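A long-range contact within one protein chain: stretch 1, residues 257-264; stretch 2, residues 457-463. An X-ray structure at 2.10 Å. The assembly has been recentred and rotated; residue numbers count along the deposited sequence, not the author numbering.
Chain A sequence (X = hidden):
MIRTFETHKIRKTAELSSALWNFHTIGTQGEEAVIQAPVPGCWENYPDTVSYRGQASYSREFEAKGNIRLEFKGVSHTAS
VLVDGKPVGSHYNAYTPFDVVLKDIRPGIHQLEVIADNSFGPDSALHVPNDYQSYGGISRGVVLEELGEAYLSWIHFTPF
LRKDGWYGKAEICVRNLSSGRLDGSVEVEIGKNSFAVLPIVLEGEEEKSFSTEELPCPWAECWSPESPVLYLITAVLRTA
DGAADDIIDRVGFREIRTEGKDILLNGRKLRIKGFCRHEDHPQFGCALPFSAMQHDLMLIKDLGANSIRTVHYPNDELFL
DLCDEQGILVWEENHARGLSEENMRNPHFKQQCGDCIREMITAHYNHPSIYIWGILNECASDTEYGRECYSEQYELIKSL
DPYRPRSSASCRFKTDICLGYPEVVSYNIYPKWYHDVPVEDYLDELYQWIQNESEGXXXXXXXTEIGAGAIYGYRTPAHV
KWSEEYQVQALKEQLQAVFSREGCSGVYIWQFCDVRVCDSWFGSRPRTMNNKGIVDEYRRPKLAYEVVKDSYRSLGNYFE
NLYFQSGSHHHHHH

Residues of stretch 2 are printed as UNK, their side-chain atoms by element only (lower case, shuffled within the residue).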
# COMPACT_ATOMS: atom_id res chain seq x y z
N ARG A 257 12.16 -22.54 39.18
CA ARG A 257 12.41 -23.97 39.20
C ARG A 257 11.22 -24.67 38.56
O ARG A 257 10.14 -24.09 38.44
CB ARG A 257 12.67 -24.50 40.63
CG ARG A 257 11.61 -24.14 41.63
CD ARG A 257 11.90 -24.69 43.05
NE ARG A 257 10.77 -24.40 43.93
CZ ARG A 257 9.80 -25.26 44.23
NH1 ARG A 257 9.83 -26.50 43.74
NH2 ARG A 257 8.81 -24.89 45.02
N THR A 258 11.43 -25.91 38.14
CA THR A 258 10.35 -26.75 37.67
C THR A 258 10.02 -27.80 38.72
O THR A 258 10.89 -28.26 39.46
CB THR A 258 10.69 -27.45 36.35
OG1 THR A 258 11.82 -28.32 36.54
CG2 THR A 258 11.01 -26.44 35.28
N GLU A 259 8.74 -28.15 38.78
CA GLU A 259 8.25 -29.18 39.68
C GLU A 259 7.12 -29.88 38.95
O GLU A 259 6.07 -29.27 38.71
CB GLU A 259 7.79 -28.57 41.00
CG GLU A 259 7.26 -29.55 42.02
CD GLU A 259 6.96 -28.87 43.34
OE1 GLU A 259 7.91 -28.65 44.14
OE2 GLU A 259 5.78 -28.53 43.58
N GLY A 260 7.33 -31.13 38.58
CA GLY A 260 6.32 -31.82 37.78
C GLY A 260 6.15 -31.13 36.43
O GLY A 260 7.13 -30.84 35.74
N LYS A 261 4.90 -30.86 36.07
CA LYS A 261 4.57 -30.15 34.83
C LYS A 261 4.50 -28.64 35.03
O LYS A 261 3.95 -27.94 34.17
CB LYS A 261 3.24 -30.67 34.25
CG LYS A 261 3.21 -32.16 33.90
CD LYS A 261 1.84 -32.62 33.37
CE LYS A 261 1.91 -34.05 32.78
NZ LYS A 261 0.58 -34.58 32.29
N ASP A 262 5.01 -28.11 36.15
CA ASP A 262 4.85 -26.69 36.48
C ASP A 262 6.19 -25.97 36.38
O ASP A 262 7.20 -26.45 36.89
CB ASP A 262 4.28 -26.51 37.89
CG ASP A 262 2.92 -27.17 38.07
OD1 ASP A 262 2.07 -27.10 37.15
OD2 ASP A 262 2.71 -27.77 39.15
N ILE A 263 6.18 -24.80 35.74
CA ILE A 263 7.27 -23.84 35.85
C ILE A 263 6.91 -22.89 36.98
O ILE A 263 5.90 -22.18 36.90
CB ILE A 263 7.49 -23.08 34.54
CG1 ILE A 263 7.70 -24.05 33.37
CG2 ILE A 263 8.69 -22.16 34.64
CD1 ILE A 263 7.77 -23.33 32.01
N LEU A 264 7.72 -22.87 38.04
CA LEU A 264 7.39 -22.14 39.25
C LEU A 264 8.28 -20.91 39.36
O LEU A 264 9.51 -21.02 39.35
CB LEU A 264 7.55 -23.01 40.48
CG LEU A 264 6.74 -24.30 40.64
CD1 LEU A 264 7.18 -24.99 41.93
CD2 LEU A 264 5.25 -24.00 40.68
N UNK A 457 8.36 -36.96 29.12
CA UNK A 457 7.06 -37.12 29.76
C UNK A 457 7.07 -36.53 31.17
O UNK A 457 8.07 -36.61 31.89
c UNK A 457 7.75 -39.44 30.55
o UNK A 457 5.43 -38.74 30.50
c UNK A 457 6.67 -38.60 29.81
N UNK A 458 5.95 -35.93 31.56
CA UNK A 458 5.81 -35.38 32.90
C UNK A 458 6.55 -34.08 33.16
O UNK A 458 6.49 -33.58 34.28
N UNK A 459 7.23 -33.51 32.16
CA UNK A 459 7.92 -32.24 32.31
C UNK A 459 7.03 -31.08 31.88
O UNK A 459 6.01 -31.27 31.22
c UNK A 459 12.49 -34.16 31.33
c UNK A 459 9.20 -32.24 31.48
c UNK A 459 11.33 -33.35 30.87
c UNK A 459 10.30 -33.17 31.98
n UNK A 459 13.59 -34.21 30.33
N UNK A 460 7.37 -29.84 32.27
CA UNK A 460 6.64 -28.69 31.74
C UNK A 460 6.79 -28.61 30.22
O UNK A 460 7.79 -29.04 29.66
c UNK A 460 7.95 -28.07 33.65
c UNK A 460 7.31 -27.49 32.42
c UNK A 460 8.39 -29.44 33.26
N UNK A 461 5.77 -28.05 29.57
CA UNK A 461 5.67 -28.04 28.11
C UNK A 461 5.30 -26.64 27.66
O UNK A 461 4.34 -26.06 28.17
c UNK A 461 4.63 -29.08 27.65
c UNK A 461 5.21 -29.52 25.21
c UNK A 461 4.30 -29.05 26.15
c UNK A 461 3.67 -29.06 23.43
c UNK A 461 4.90 -29.52 23.85
c UNK A 461 3.07 -28.61 25.71
c UNK A 461 2.75 -28.61 24.35
N UNK A 462 6.06 -26.10 26.71
CA UNK A 462 5.81 -24.79 26.11
C UNK A 462 5.68 -24.94 24.60
O UNK A 462 6.38 -25.76 23.99
c UNK A 462 7.05 -23.21 27.83
c UNK A 462 5.85 -22.30 28.11
c UNK A 462 6.95 -23.80 26.43
c UNK A 462 8.36 -22.47 28.00
N UNK A 463 4.78 -24.16 24.00
CA UNK A 463 4.79 -23.90 22.56
C UNK A 463 5.68 -22.68 22.32
O UNK A 463 5.31 -21.55 22.65
c UNK A 463 2.48 -24.88 22.18
c UNK A 463 3.07 -26.14 21.58
c UNK A 463 3.38 -23.65 22.01
c UNK A 463 3.46 -23.22 20.52
O HOH W 1 3.77 -27.24 31.45

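Position 457 carries three side-chain atoms, two carbons and one oxygen. One carbon lies at bonding distance from CA and bears both the oxygen and the other carbon, a fork that identifies Thr-457. Its CA-to-CB bond points away from stretch 1; its nearest approach, OG1 of Thr-457 to CE of Lys-261, is 6.3 Å, and its hydroxyl is hydrogen-bonded elsewhere in the structure.

Position 458 has backbone atoms and nothing beyond CA, so it is Gly-458. Its phi/psi of 75/2° agrees, since a positive phi by itself favours glycine. Its closest contacts are made by the carbonyl oxygen: O of Gly-458 lies 3.6 Å from CG of Lys-261 and 3.2 Å from O of Gly-260. The latter pair consists of two acceptors and is no hydrogen bond.

At position 459 four carbons run in an unbranched row and end in a nitrogen, the pattern of Lys-459. CA-to-CB points away from stretch 1. The contact here is therefore made by the backbone, with CA 3.8 Å from O of Gly-260 and C 4.0 Å from CA of Lys-261; the terminal nitrogen is hydrogen-bonded elsewhere.

Position 460 has three side-chain carbons that close a ring onto the backbone N, which can only be Pro-460. The ring is in the C-gamma exo pucker. It sits against the turn and the strand residues flanking it: CD is 3.1 Å from O of Gly-260, CG is 3.8 Å from CG2 of Thr-258 and 3.7 Å from O of Asp-262, and CB is 3.6 Å from CG1 of Ile-263.

Position 461 shows one carbon leading to a six-carbon ring without a heteroatom, hence Phe-461. CA-to-CB points sideways and the end leads away; the nearest side-chain atom, CB of Phe-461, is 6.7 Å from O of Lys-261. The backbone is linked to stretch 1 through a water, which accepts from N of Phe-461 at 2.9 Å and donates to O of Lys-261 at 2.8 Å.

Position 462 has four carbons forked at the second, which gives Leu-462. CA-to-CB points sideways, but the end comes nearer, bringing CD1 within 4.1 Å of CD1 of Ile-263.

Position 463 also has four carbons, but the fork is at the first and one arm is two carbons long: Ile-463. Its side chain is out of reach, CB of Ile-463 being 10.9 Å from CD1 of Ile-263.

The contact works by packing against a type II' turn from Glu-259 to Asp-262, closed by backbone hydrogen bonds from N of Asp-262 to O of Glu-259 and from N of Glu-259 to O of Asp-262 (3.0 Å each). Pro-460 contributes the largest covered area, 97 of 325 Å², and the closest CA pair joins it to Lys-261 at 4.0 Å. No direct hydrogen bond crosses; the contact consists of van der Waals packing, centred on Pro-460 against Gly-260, Thr-258 and Ile-263, with Lys-261 against Gly-458, together with one water bridge.

Stretch 2, residues 457-463: TGKPFLI
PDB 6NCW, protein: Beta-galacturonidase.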